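Local atomic coordinates of BH2414 protein (Bacillus halodurans, PDB entry 3ON1), a protein that is of unknown function but belongs to the ribosomal L7Ae/L30e/S12e/Gadd45 family, in which many members bind structured RNA. Residues K51-C56 with I61-V66; L37-S42 with R93-L98; Q18-E23 with V27-N32; S8-A13 with R74-H79. All coordinates share one frame; numbering follows the deposited sequence. Where two conformers were deposited one is given.

Interaction 1: K51-C56 with I61-V66; sequences KLLDKC and IPVKVV
Helix segment 51-56 runs almost antiparallel to strand 63-66, at 158° with the axes 9.5 Å apart, and sets Leu-53 and Cys-56 against Val-63 and Ile-61. The backbones are drawn together at the end where the chain turns back. There Ile-61 N donates to Cys-56 O over 2.8 Å, a fairly straight bond with an N-H...O angle of 163°.

Val-63 carries the side-chain contact, with one methyl branch for each helix partner. Val-63 CG2 presses on Cys-56 CB at 3.2 Å, tighter than usual for two carbons. Val-63 CG2 also lies 3.6 Å from Cys-56 SG. The other branch, Val-63 CG1, stands anti to its own backbone N (chi1 179°) and meets Leu-53 CD2 at 3.6 Å. The Leu-53 and Val-63 side chains cross at a slant.

These segments are the second half of a beta-alpha-beta crossover: strand 37-41, helix 46-59, then strand 63-66 parallel to the first. Cys-56 and Val-63 also reach strand 37-41, at Val-38 and Leu-40. Leu-52 packs on Leu-40 and on helix 23-31, and its side chain makes no close contact with segment 61-66.

The outer side is more open. Leu-53 is exposed, and its CD2 leans over Val-63 CB. Ile-61 meets Cys-56 through its CB, 4.0 Å from Cys-56 CB, while the end of its chain leads away.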
loop_
_atom_site.group_PDB
_atom_site.type_symbol
_atom_site.label_atom_id
_atom_site.label_comp_id
_atom_site.label_asym_id
_atom_site.label_seq_id
_atom_site.Cartn_x
_atom_site.Cartn_y
_atom_site.Cartn_z
ATOM N N LYS A 51 2.363 4.317 -13.050
ATOM C CA LYS A 51 0.931 4.632 -12.961
ATOM C C LYS A 51 0.542 5.104 -11.563
ATOM O O LYS A 51 -0.093 6.150 -11.410
ATOM C CB LYS A 51 0.068 3.440 -13.387
ATOM C CG LYS A 51 -1.427 3.747 -13.442
ATOM C CD LYS A 51 -2.195 2.609 -14.084
ATOM C CE LYS A 51 -3.684 2.686 -13.754
ATOM N NZ LYS A 51 -4.453 1.486 -14.236
ATOM N N LEU A 52 0.921 4.326 -10.550
ATOM C CA LEU A 52 0.607 4.676 -9.165
ATOM C C LEU A 52 1.289 5.973 -8.747
ATOM O O LEU A 52 0.653 6.836 -8.145
ATOM C CB LEU A 52 0.973 3.543 -8.202
ATOM C CG LEU A 52 -0.113 2.497 -7.928
ATOM C CD1 LEU A 52 -1.393 3.145 -7.390
ATOM C CD2 LEU A 52 -0.408 1.676 -9.171
ATOM N N LEU A 53 2.570 6.115 -9.084
ATOM C CA LEU A 53 3.334 7.307 -8.706
ATOM C C LEU A 53 2.798 8.571 -9.380
ATOM O O LEU A 53 2.745 9.624 -8.751
ATOM C CB LEU A 53 4.840 7.114 -8.930
ATOM C CG LEU A 53 5.510 6.205 -7.892
ATOM C CD1 LEU A 53 6.834 5.656 -8.429
ATOM C CD2 LEU A 53 5.710 6.919 -6.550
ATOM N N ASP A 54 2.385 8.452 -10.640
ATOM C CA ASP A 54 1.718 9.547 -11.355
ATOM C C ASP A 54 0.387 9.915 -10.705
ATOM O O ASP A 54 0.158 11.083 -10.375
ATOM C CB ASP A 54 1.473 9.180 -12.826
ATOM C CG ASP A 54 2.662 9.482 -13.718
ATOM O OD1 ASP A 54 3.517 10.308 -13.333
ATOM O OD2 ASP A 54 2.731 8.904 -14.826
ATOM N N LYS A 55 -0.481 8.916 -10.523
ATOM C CA LYS A 55 -1.831 9.129 -9.989
ATOM C C LYS A 55 -1.796 9.675 -8.567
ATOM O O LYS A 55 -2.458 10.668 -8.266
ATOM C CB LYS A 55 -2.658 7.831 -10.029
ATOM C CG LYS A 55 -2.997 7.319 -11.426
ATOM C CD LYS A 55 -4.222 8.003 -12.025
ATOM C CE LYS A 55 -4.432 7.561 -13.466
ATOM N NZ LYS A 55 -5.578 8.263 -14.103
ATOM N N CYS A 56 -1.014 9.038 -7.700
ATOM C CA CYS A 56 -0.922 9.476 -6.305
ATOM C C CYS A 56 -0.233 10.825 -6.176
ATOM O O CYS A 56 -0.566 11.606 -5.290
ATOM C CB CYS A 56 -0.216 8.434 -5.446
ATOM S SG CYS A 56 -1.135 6.897 -5.281
ATOM N N ILE A 61 -1.089 11.798 -2.505
ATOM C CA ILE A 61 -1.147 10.632 -1.636
ATOM C C ILE A 61 0.252 10.014 -1.604
ATOM O O ILE A 61 0.833 9.741 -2.660
ATOM C CB ILE A 61 -2.190 9.603 -2.147
ATOM C CG1 ILE A 61 -3.601 10.210 -2.167
ATOM C CG2 ILE A 61 -2.168 8.325 -1.313
ATOM C CD1 ILE A 61 -4.094 10.733 -0.824
ATOM N N PRO A 62 0.809 9.806 -0.396
ATOM C CA PRO A 62 2.134 9.192 -0.321
ATOM C C PRO A 62 2.157 7.788 -0.922
ATOM O O PRO A 62 1.179 7.036 -0.801
ATOM C CB PRO A 62 2.424 9.149 1.185
ATOM C CG PRO A 62 1.097 9.260 1.836
ATOM C CD PRO A 62 0.300 10.159 0.938
ATOM N N VAL A 63 3.260 7.475 -1.595
ATOM C CA VAL A 63 3.507 6.154 -2.162
ATOM C C VAL A 63 4.848 5.669 -1.640
ATOM O O VAL A 63 5.861 6.376 -1.747
ATOM C CB VAL A 63 3.563 6.171 -3.712
ATOM C CG1 VAL A 63 3.854 4.769 -4.262
ATOM C CG2 VAL A 63 2.275 6.696 -4.300
ATOM N N LYS A 64 4.856 4.469 -1.078
ATOM C CA LYS A 64 6.101 3.845 -0.645
ATOM C C LYS A 64 6.386 2.650 -1.531
ATOM O O LYS A 64 5.475 1.902 -1.886
ATOM C CB LYS A 64 6.042 3.413 0.829
ATOM C CG LYS A 64 5.690 4.530 1.803
ATOM C CD LYS A 64 6.695 5.668 1.766
ATOM C CE LYS A 64 6.154 6.879 2.503
ATOM N NZ LYS A 64 7.030 8.068 2.298
ATOM N N VAL A 65 7.647 2.490 -1.907
ATOM C CA VAL A 65 8.075 1.316 -2.658
ATOM C C VAL A 65 8.957 0.485 -1.736
ATOM O O VAL A 65 10.063 0.899 -1.393
ATOM C CB VAL A 65 8.813 1.696 -3.962
ATOM C CG1 VAL A 65 9.255 0.435 -4.710
ATOM C CG2 VAL A 65 7.916 2.559 -4.840
ATOM N N VAL A 66 8.451 -0.673 -1.321
ATOM C CA VAL A 66 9.099 -1.481 -0.277
ATOM C C VAL A 66 8.914 -2.982 -0.458
ATOM O O VAL A 66 7.983 -3.427 -1.136
ATOM C CB VAL A 66 8.583 -1.112 1.141
ATOM C CG1 VAL A 66 9.166 0.199 1.617
ATOM C CG2 VAL A 66 7.065 -1.096 1.190
#

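Interaction 2: L37-S42 with R93-L98; sequences LVILSS and RKLAAL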
loop_
_atom_site.group_PDB
_atom_site.type_symbol
_atom_site.label_atom_id
_atom_site.label_comp_id
_atom_site.label_asym_id
_atom_site.label_seq_id
_atom_site.Cartn_x
_atom_site.Cartn_y
_atom_site.Cartn_z
ATOM N N LEU A 37 -2.670 6.131 1.714
ATOM C CA LEU A 37 -1.299 5.671 1.484
ATOM C C LEU A 37 -1.338 4.513 0.511
ATOM O O LEU A 37 -2.198 3.636 0.618
ATOM C CB LEU A 37 -0.617 5.223 2.790
ATOM C CG LEU A 37 0.731 4.483 2.703
ATOM C CD1 LEU A 37 1.865 5.393 2.228
ATOM C CD2 LEU A 37 1.102 3.875 4.038
ATOM N N VAL A 38 -0.404 4.514 -0.433
ATOM C CA VAL A 38 -0.221 3.370 -1.320
ATOM C C VAL A 38 1.148 2.757 -1.059
ATOM O O VAL A 38 2.152 3.458 -0.985
ATOM C CB VAL A 38 -0.394 3.765 -2.805
ATOM C CG1 VAL A 38 -0.008 2.611 -3.728
ATOM C CG2 VAL A 38 -1.840 4.189 -3.060
ATOM N N ILE A 39 1.157 1.443 -0.874
ATOM C CA ILE A 39 2.389 0.678 -0.740
ATOM C C ILE A 39 2.567 -0.170 -1.987
ATOM O O ILE A 39 1.681 -0.944 -2.349
ATOM C CB ILE A 39 2.379 -0.192 0.533
ATOM C CG1 ILE A 39 2.405 0.705 1.778
ATOM C CG2 ILE A 39 3.567 -1.163 0.536
ATOM C CD1 ILE A 39 2.045 -0.007 3.080
ATOM N N LEU A 40 3.707 0.003 -2.648
ATOM C CA LEU A 40 4.022 -0.747 -3.857
ATOM C C LEU A 40 5.164 -1.695 -3.576
ATOM O O LEU A 40 6.163 -1.300 -2.989
ATOM C CB LEU A 40 4.464 0.199 -4.972
ATOM C CG LEU A 40 3.473 1.090 -5.701
ATOM C CD1 LEU A 40 4.250 2.024 -6.606
ATOM C CD2 LEU A 40 2.515 0.239 -6.508
ATOM N N SER A 41 5.025 -2.944 -4.008
ATOM C CA SER A 41 6.134 -3.886 -3.941
ATOM C C SER A 41 7.300 -3.394 -4.788
ATOM O O SER A 41 7.089 -2.870 -5.889
ATOM C CB SER A 41 5.694 -5.257 -4.450
ATOM O OG SER A 41 6.806 -6.132 -4.501
ATOM N N SER A 42 8.525 -3.577 -4.292
ATOM C CA SER A 42 9.718 -3.304 -5.107
ATOM C C SER A 42 9.724 -4.103 -6.415
ATOM O O SER A 42 10.345 -3.686 -7.399
ATOM C CB SER A 42 11.000 -3.584 -4.324
ATOM O OG SER A 42 11.096 -2.742 -3.190
ATOM N N ARG A 93 -0.661 7.037 8.256
ATOM C CA ARG A 93 0.350 7.887 8.891
ATOM C C ARG A 93 1.441 7.032 9.518
ATOM O O ARG A 93 2.628 7.221 9.240
ATOM C CB ARG A 93 -0.283 8.804 9.945
ATOM C CG ARG A 93 -0.886 10.081 9.380
ATOM C CD ARG A 93 -1.145 11.123 10.465
ATOM N NE ARG A 93 -2.005 10.600 11.519
ATOM C CZ ARG A 93 -3.331 10.633 11.481
ATOM N NH1 ARG A 93 -3.952 11.177 10.444
ATOM N NH2 ARG A 93 -4.034 10.128 12.482
ATOM N N LYS A 94 1.024 6.063 10.331
ATOM C CA LYS A 94 1.953 5.225 11.077
ATOM C C LYS A 94 2.803 4.328 10.168
ATOM O O LYS A 94 4.016 4.204 10.373
ATOM C CB LYS A 94 1.204 4.405 12.132
ATOM C CG LYS A 94 2.106 3.657 13.118
ATOM C CD LYS A 94 2.967 4.611 13.913
ATOM C CE LYS A 94 3.398 3.998 15.229
ATOM N NZ LYS A 94 4.054 5.028 16.057
ATOM N N LEU A 95 2.173 3.718 9.164
ATOM C CA LEU A 95 2.912 2.892 8.210
ATOM C C LEU A 95 3.970 3.720 7.482
ATOM O O LEU A 95 5.104 3.277 7.330
ATOM C CB LEU A 95 1.966 2.217 7.213
ATOM C CG LEU A 95 1.124 1.064 7.769
ATOM C CD1 LEU A 95 -0.060 0.790 6.856
ATOM C CD2 LEU A 95 1.957 -0.198 7.992
ATOM N N ALA A 96 3.603 4.929 7.057
ATOM C CA ALA A 96 4.537 5.806 6.355
ATOM C C ALA A 96 5.714 6.176 7.255
ATOM O O ALA A 96 6.865 6.137 6.821
ATOM C CB ALA A 96 3.829 7.058 5.840
ATOM N N ALA A 97 5.426 6.509 8.514
ATOM C CA ALA A 97 6.469 6.855 9.483
ATOM C C ALA A 97 7.439 5.696 9.703
ATOM O O ALA A 97 8.651 5.900 9.768
ATOM C CB ALA A 97 5.851 7.292 10.801
ATOM N N LEU A 98 6.900 4.481 9.789
ATOM C CA LEU A 98 7.718 3.293 10.010
ATOM C C LEU A 98 8.612 3.002 8.808
ATOM O O LEU A 98 9.805 2.719 8.961
ATOM C CB LEU A 98 6.835 2.086 10.335
ATOM C CG LEU A 98 6.199 2.062 11.729
ATOM C CD1 LEU A 98 5.124 0.993 11.789
ATOM C CD2 LEU A 98 7.252 1.836 12.806
#
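Leu-37 of strand 37-41 meets Leu-95 and Ala-96 of helix 89-100 in a small contact with no hydrogen bond across it. The tight part is one methyl. Leu-37 CD2 packs 3.7 Å from Leu-95 CB, at the root of that side chain. Leu-37 CD2 also lies 4.1 Å from Ala-96 N, against the helix backbone. Leu-37 holds its CG anti to the backbone N (chi1 169°), which carries both methyls out from the strand to the helix. The two leucine side chains cross at about a right angle.

The rest is looser. Leu-37 CD1 and Ala-96 CB are 4.4 Å apart, a contact at the flank of the helix. Further along the strand, Ile-39 CD1 comes only within 4.4 Å of Leu-95 CD1. The segment axes are inclined by 44° and approach to 9.3 Å.

This is face packing in an alpha-beta-alpha sandwich, the fold of the L7Ae/L30e family. Leu-37 and Ile-39 serve the face covered by helix 89-100. Val-38 and Leu-40 point to the other face and touch helix 46-59. Strand 37-41 lies inside the sheet, bonded through its backbone to strands 83-86 and 63-66 on its two sides.

Leu-95 is buried and also touches Leu-9 of helix 5-15, while Ile-39 reaches Leu-72 of helix 69-75. The solvent side of the helix is quite different: Arg-93 and Lys-94 turn away from the strand and are exposed, as is Ala-97.

Interaction 3: Q18-E23 with V27-N32; sequences QLLTGE and VKAVQN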
loop_
_atom_site.group_PDB
_atom_site.type_symbol
_atom_site.label_atom_id
_atom_site.label_comp_id
_atom_site.label_asym_id
_atom_site.label_seq_id
_atom_site.Cartn_x
_atom_site.Cartn_y
_atom_site.Cartn_z
ATOM N N GLN A 18 -9.008 -2.707 6.495
ATOM C CA GLN A 18 -8.660 -1.346 6.105
ATOM C C GLN A 18 -7.721 -1.308 4.905
ATOM O O GLN A 18 -7.087 -0.290 4.643
ATOM C CB GLN A 18 -8.044 -0.592 7.286
ATOM C CG GLN A 18 -9.015 -0.391 8.446
ATOM C CD GLN A 18 -10.280 0.315 8.000
ATOM O OE1 GLN A 18 -10.218 1.421 7.470
ATOM N NE2 GLN A 18 -11.428 -0.335 8.178
ATOM N N LEU A 19 -7.638 -2.419 4.178
ATOM C CA LEU A 19 -6.791 -2.476 2.986
ATOM C C LEU A 19 -7.547 -2.865 1.731
ATOM O O LEU A 19 -8.527 -3.625 1.784
ATOM C CB LEU A 19 -5.643 -3.472 3.181
ATOM C CG LEU A 19 -4.712 -3.286 4.378
ATOM C CD1 LEU A 19 -3.709 -4.428 4.373
ATOM C CD2 LEU A 19 -3.978 -1.967 4.318
ATOM N N LEU A 20 -7.081 -2.317 0.608
ATOM C CA LEU A 20 -7.477 -2.734 -0.732
ATOM C C LEU A 20 -6.227 -3.213 -1.460
ATOM O O LEU A 20 -5.124 -2.757 -1.158
ATOM C CB LEU A 20 -8.100 -1.562 -1.493
ATOM C CG LEU A 20 -9.477 -1.127 -0.999
ATOM C CD1 LEU A 20 -9.971 0.084 -1.772
ATOM C CD2 LEU A 20 -10.466 -2.275 -1.115
ATOM N N THR A 21 -6.384 -4.145 -2.398
ATOM C CA THR A 21 -5.254 -4.550 -3.221
ATOM C C THR A 21 -5.626 -4.568 -4.686
ATOM O O THR A 21 -6.810 -4.613 -5.037
ATOM C CB THR A 21 -4.681 -5.931 -2.809
ATOM O OG1 THR A 21 -5.626 -6.969 -3.104
ATOM C CG2 THR A 21 -4.312 -5.953 -1.322
ATOM N N GLY A 22 -4.604 -4.539 -5.534
ATOM C CA GLY A 22 -4.803 -4.592 -6.976
ATOM C C GLY A 22 -4.677 -3.219 -7.585
ATOM O O GLY A 22 -5.248 -2.254 -7.082
ATOM N N GLU A 23 -3.925 -3.138 -8.676
ATOM C CA GLU A 23 -3.631 -1.870 -9.319
ATOM C C GLU A 23 -4.885 -1.049 -9.651
ATOM O O GLU A 23 -4.974 0.111 -9.257
ATOM C CB GLU A 23 -2.789 -2.104 -10.571
ATOM C CG GLU A 23 -2.308 -0.843 -11.248
ATOM C CD GLU A 23 -1.481 -1.135 -12.481
ATOM O OE1 GLU A 23 -0.969 -2.266 -12.611
ATOM O OE2 GLU A 23 -1.341 -0.229 -13.317
ATOM N N VAL A 27 -6.166 2.353 -7.670
ATOM C CA VAL A 27 -6.298 3.599 -8.441
ATOM C C VAL A 27 -7.698 4.207 -8.292
ATOM O O VAL A 27 -7.831 5.402 -8.026
ATOM C CB VAL A 27 -5.920 3.407 -9.939
ATOM C CG1 VAL A 27 -6.404 4.589 -10.786
ATOM C CG2 VAL A 27 -4.416 3.243 -10.085
ATOM N N LYS A 28 -8.726 3.376 -8.444
ATOM C CA LYS A 28 -10.108 3.819 -8.311
ATOM C C LYS A 28 -10.385 4.384 -6.919
ATOM O O LYS A 28 -11.029 5.426 -6.785
ATOM C CB LYS A 28 -11.060 2.665 -8.621
ATOM C CG LYS A 28 -12.506 3.079 -8.745
ATOM C CD LYS A 28 -13.360 1.895 -9.147
ATOM C CE LYS A 28 -14.826 2.188 -8.922
ATOM N NZ LYS A 28 -15.671 1.005 -9.238
ATOM N N ALA A 29 -9.874 3.704 -5.892
ATOM C CA ALA A 29 -10.058 4.141 -4.509
ATOM C C ALA A 29 -9.345 5.455 -4.208
ATOM O O ALA A 29 -9.880 6.293 -3.489
ATOM C CB ALA A 29 -9.624 3.053 -3.536
ATOM N N VAL A 30 -8.147 5.631 -4.768
ATOM C CA VAL A 30 -7.414 6.898 -4.667
ATOM C C VAL A 30 -8.258 8.029 -5.260
ATOM O O VAL A 30 -8.427 9.088 -4.648
ATOM C CB VAL A 30 -6.024 6.814 -5.357
ATOM C CG1 VAL A 30 -5.426 8.200 -5.588
ATOM C CG2 VAL A 30 -5.059 5.968 -4.524
ATOM N N GLN A 31 -8.817 7.779 -6.439
ATOM C CA GLN A 31 -9.626 8.787 -7.125
ATOM C C GLN A 31 -10.904 9.126 -6.357
ATOM O O GLN A 31 -11.403 10.252 -6.444
ATOM C CB GLN A 31 -9.958 8.338 -8.542
ATOM C CG GLN A 31 -8.752 8.256 -9.446
ATOM C CD GLN A 31 -9.029 7.499 -10.726
ATOM O OE1 GLN A 31 -9.969 6.702 -10.803
ATOM N NE2 GLN A 31 -8.200 7.730 -11.732
ATOM N N ASN A 32 -11.413 8.157 -5.595
ATOM C CA ASN A 32 -12.604 8.355 -4.764
ATOM C C ASN A 32 -12.321 8.886 -3.363
ATOM O O ASN A 32 -13.228 8.982 -2.534
ATOM C CB ASN A 32 -13.406 7.059 -4.678
ATOM C CG ASN A 32 -14.367 6.896 -5.832
ATOM O OD1 ASN A 32 -15.139 7.805 -6.149
ATOM N ND2 ASN A 32 -14.338 5.728 -6.461
#
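Leu-20 and Ala-29 join the edge strand 19-21 to helix 23-31, the helix that follows it at once in this alpha-beta-alpha sandwich.

The apolar part is a single close pair. Leu-20 CD1 sits 3.5 Å from Ala-29 CB. Leu-20 was modelled in two conformers, so this tightness is doubtful. Leu-20 CG lies anti to its carbonyl carbon (chi1 -71°), and CD1 carries the chain on to the helix. Leu-19, the residue before, instead packs on helix 5-15, so the strand supplies both faces of the sheet.

The backbone part belongs to the first turn of the helix. Gly-22 is the N-cap residue, with a phi of 101° that suits glycine. Val-27 N then donates to Glu-23 O over 3.0 Å, with an N-H...O angle of 166°.

The polar part looks outward. Glu-23 OE1 is hydrogen-bonded to Thr-48 OG1 on helix 46-59, and OE2 makes a long, weak ion pair with Lys-51. These link helix 23-31 to its neighbour on the same face of the sheet.

Val-27 CG2 lies 3.3 Å from Glu-23 O, beyond the oxygen end of the carbonyl that accepts from Val-27 N.

Interaction 4: S8-A13 with R74-H79; sequences SLLGLA and RAIGKH
Gly-11 and Ala-75 meet backbone to backbone, with Gly-11 CA only 3.1 Å from Ala-75 O. Gly-11 has no side chain, which is consistent with the carbonyl coming so close to the helix backbone. No hydrogen bond crosses between the two segments. The nearest CA atoms are those of Gly-11 and Ile-76, 4.8 Å apart.

Leu-10 packs beside this point. Leu-10 CG touches Ile-76 CG2 at 3.9 Å, and the two side chains lie at a slant to each other. Leu-10 CD2 reaches Ala-75 CB at a looser 4.3 Å. Leu-10 has its CG swung opposite the backbone N (chi1 -159°); this turns CD2 toward Ala-75, while CD1 points to Ile-39 of the sheet. Ile-76 CG2 also lies 4.0 Å from Leu-10 O, so it rests partly on the helix backbone. Both Leu-10 and Ile-76 also touch Leu-19 of strand 19-21. On its other flank, helix 5-15 meets helix 89-100 through Leu-9.

The close carbonyl stands where helix 69-75 stops. Gly-77, at positive phi, is the C-prime residue of a Schellman motif. Lys-78 N bonds back to the carbonyl O of the residue just before Arg-74, and Gly-77 N bonds to Arg-74 O at 2.9 Å. The contact thus sets a Schellman-ended helix against the N-terminal helix in one outer layer of the L7Ae/L30e alpha-beta-alpha sandwich.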
loop_
_atom_site.group_PDB
_atom_site.type_symbol
_atom_site.label_atom_id
_atom_site.label_comp_id
_atom_site.label_asym_id
_atom_site.label_seq_id
_atom_site.Cartn_x
_atom_site.Cartn_y
_atom_site.Cartn_z
ATOM N N SER A 8 4.060 -6.083 10.451
ATOM C CA SER A 8 3.132 -6.479 11.506
ATOM C C SER A 8 1.910 -5.565 11.531
ATOM O O SER A 8 0.777 -6.035 11.618
ATOM C CB SER A 8 3.831 -6.461 12.867
ATOM O OG SER A 8 2.907 -6.740 13.904
ATOM N N LEU A 9 2.151 -4.259 11.436
ATOM C CA LEU A 9 1.071 -3.274 11.431
ATOM C C LEU A 9 0.161 -3.431 10.208
ATOM O O LEU A 9 -1.060 -3.261 10.305
ATOM C CB LEU A 9 1.628 -1.852 11.513
ATOM C CG LEU A 9 0.564 -0.791 11.809
ATOM C CD1 LEU A 9 -0.075 -1.003 13.180
ATOM C CD2 LEU A 9 1.146 0.604 11.698
ATOM N N LEU A 10 0.760 -3.762 9.069
ATOM C CA LEU A 10 0.004 -4.037 7.845
ATOM C C LEU A 10 -0.970 -5.206 8.061
ATOM O O LEU A 10 -2.115 -5.165 7.598
ATOM C CB LEU A 10 0.970 -4.307 6.690
ATOM C CG LEU A 10 0.523 -4.152 5.236
ATOM C CD1 LEU A 10 -0.078 -2.776 4.955
ATOM C CD2 LEU A 10 1.711 -4.410 4.322
ATOM N N GLY A 11 -0.512 -6.225 8.788
ATOM C CA GLY A 11 -1.352 -7.358 9.180
ATOM C C GLY A 11 -2.560 -6.947 10.003
ATOM O O GLY A 11 -3.667 -7.439 9.785
ATOM N N LEU A 12 -2.349 -6.042 10.955
ATOM C CA LEU A 12 -3.457 -5.508 11.746
ATOM C C LEU A 12 -4.434 -4.704 10.890
ATOM O O LEU A 12 -5.645 -4.766 11.112
ATOM C CB LEU A 12 -2.945 -4.664 12.916
ATOM C CG LEU A 12 -2.062 -5.385 13.945
ATOM C CD1 LEU A 12 -1.805 -4.466 15.118
ATOM C CD2 LEU A 12 -2.685 -6.685 14.438
ATOM N N ALA A 13 -3.910 -3.955 9.918
ATOM C CA ALA A 13 -4.753 -3.197 8.984
ATOM C C ALA A 13 -5.631 -4.145 8.164
ATOM O O ALA A 13 -6.816 -3.879 7.944
ATOM C CB ALA A 13 -3.898 -2.316 8.070
ATOM N N ARG A 74 2.173 -12.149 2.376
ATOM C CA ARG A 74 2.237 -12.854 3.666
ATOM C C ARG A 74 1.706 -11.998 4.803
ATOM O O ARG A 74 0.887 -12.457 5.609
ATOM C CB ARG A 74 3.674 -13.294 3.992
ATOM C CG ARG A 74 3.819 -13.971 5.362
ATOM C CD ARG A 74 5.272 -14.027 5.840
ATOM N NE ARG A 74 5.386 -14.527 7.213
ATOM C CZ ARG A 74 5.565 -15.806 7.526
ATOM N NH1 ARG A 74 5.649 -16.709 6.561
ATOM N NH2 ARG A 74 5.658 -16.187 8.795
ATOM N N ALA A 75 2.166 -10.746 4.851
ATOM C CA ALA A 75 1.795 -9.812 5.918
ATOM C C ALA A 75 0.282 -9.677 6.049
ATOM O O ALA A 75 -0.231 -9.478 7.148
ATOM C CB ALA A 75 2.425 -8.455 5.682
ATOM N N ILE A 76 -0.429 -9.802 4.932
ATOM C CA ILE A 76 -1.886 -9.644 4.939
ATOM C C ILE A 76 -2.661 -10.970 4.772
ATOM O O ILE A 76 -3.869 -10.971 4.504
ATOM C CB ILE A 76 -2.354 -8.542 3.940
ATOM C CG1 ILE A 76 -2.172 -8.988 2.486
ATOM C CG2 ILE A 76 -1.598 -7.240 4.200
ATOM C CD1 ILE A 76 -2.948 -8.146 1.487
ATOM N N GLY A 77 -1.958 -12.086 4.958
ATOM C CA GLY A 77 -2.566 -13.423 4.935
ATOM C C GLY A 77 -2.900 -13.930 3.545
ATOM O O GLY A 77 -3.799 -14.754 3.373
ATOM N N LYS A 78 -2.176 -13.426 2.553
ATOM C CA LYS A 78 -2.362 -13.812 1.163
ATOM C C LYS A 78 -1.029 -14.342 0.648
ATOM O O LYS A 78 -0.034 -14.337 1.376
ATOM C CB LYS A 78 -2.829 -12.608 0.332
ATOM C CG LYS A 78 -4.113 -11.940 0.830
ATOM C CD LYS A 78 -5.338 -12.835 0.652
ATOM C CE LYS A 78 -6.577 -12.198 1.263
ATOM N NZ LYS A 78 -7.795 -13.039 1.073
ATOM N N HIS A 79 -0.986 -14.801 -0.595
ATOM C CA HIS A 79 0.267 -15.346 -1.098
ATOM C C HIS A 79 1.213 -14.248 -1.565
ATOM O O HIS A 79 2.330 -14.105 -1.031
ATOM C CB HIS A 79 0.020 -16.401 -2.178
ATOM C CG HIS A 79 -0.700 -17.612 -1.671
ATOM N ND1 HIS A 79 -1.715 -18.223 -2.371
ATOM C CD2 HIS A 79 -0.570 -18.306 -0.514
ATOM C CE1 HIS A 79 -2.168 -19.254 -1.679
ATOM N NE2 HIS A 79 -1.490 -19.325 -0.547
#

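Overall arrangement
From the N terminus, helix 5-15 opens interaction 4. Interaction 3 then opens and closes locally, tying strand 19-21 to helix 23-31. Next, strand 37-41 opens interaction 2. Interaction 1 closes a short loop between helix 46-59 and strand 63-66, nested inside both 2 and 4. Segment 74-79 closes interaction 4, with interaction 3 also nested inside it. Helix 89-100 closes interaction 2 last, so 2 and 4 cross. Interactions 1 and 3 lie on one face of the sheet and touch through helices 23-31 and 46-59. Interactions 2 and 4 lie on the other and touch where strand 37-41 and helix 89-100 both pack on helix 5-15. Strands 37-41 and 63-66 join 1 to 2.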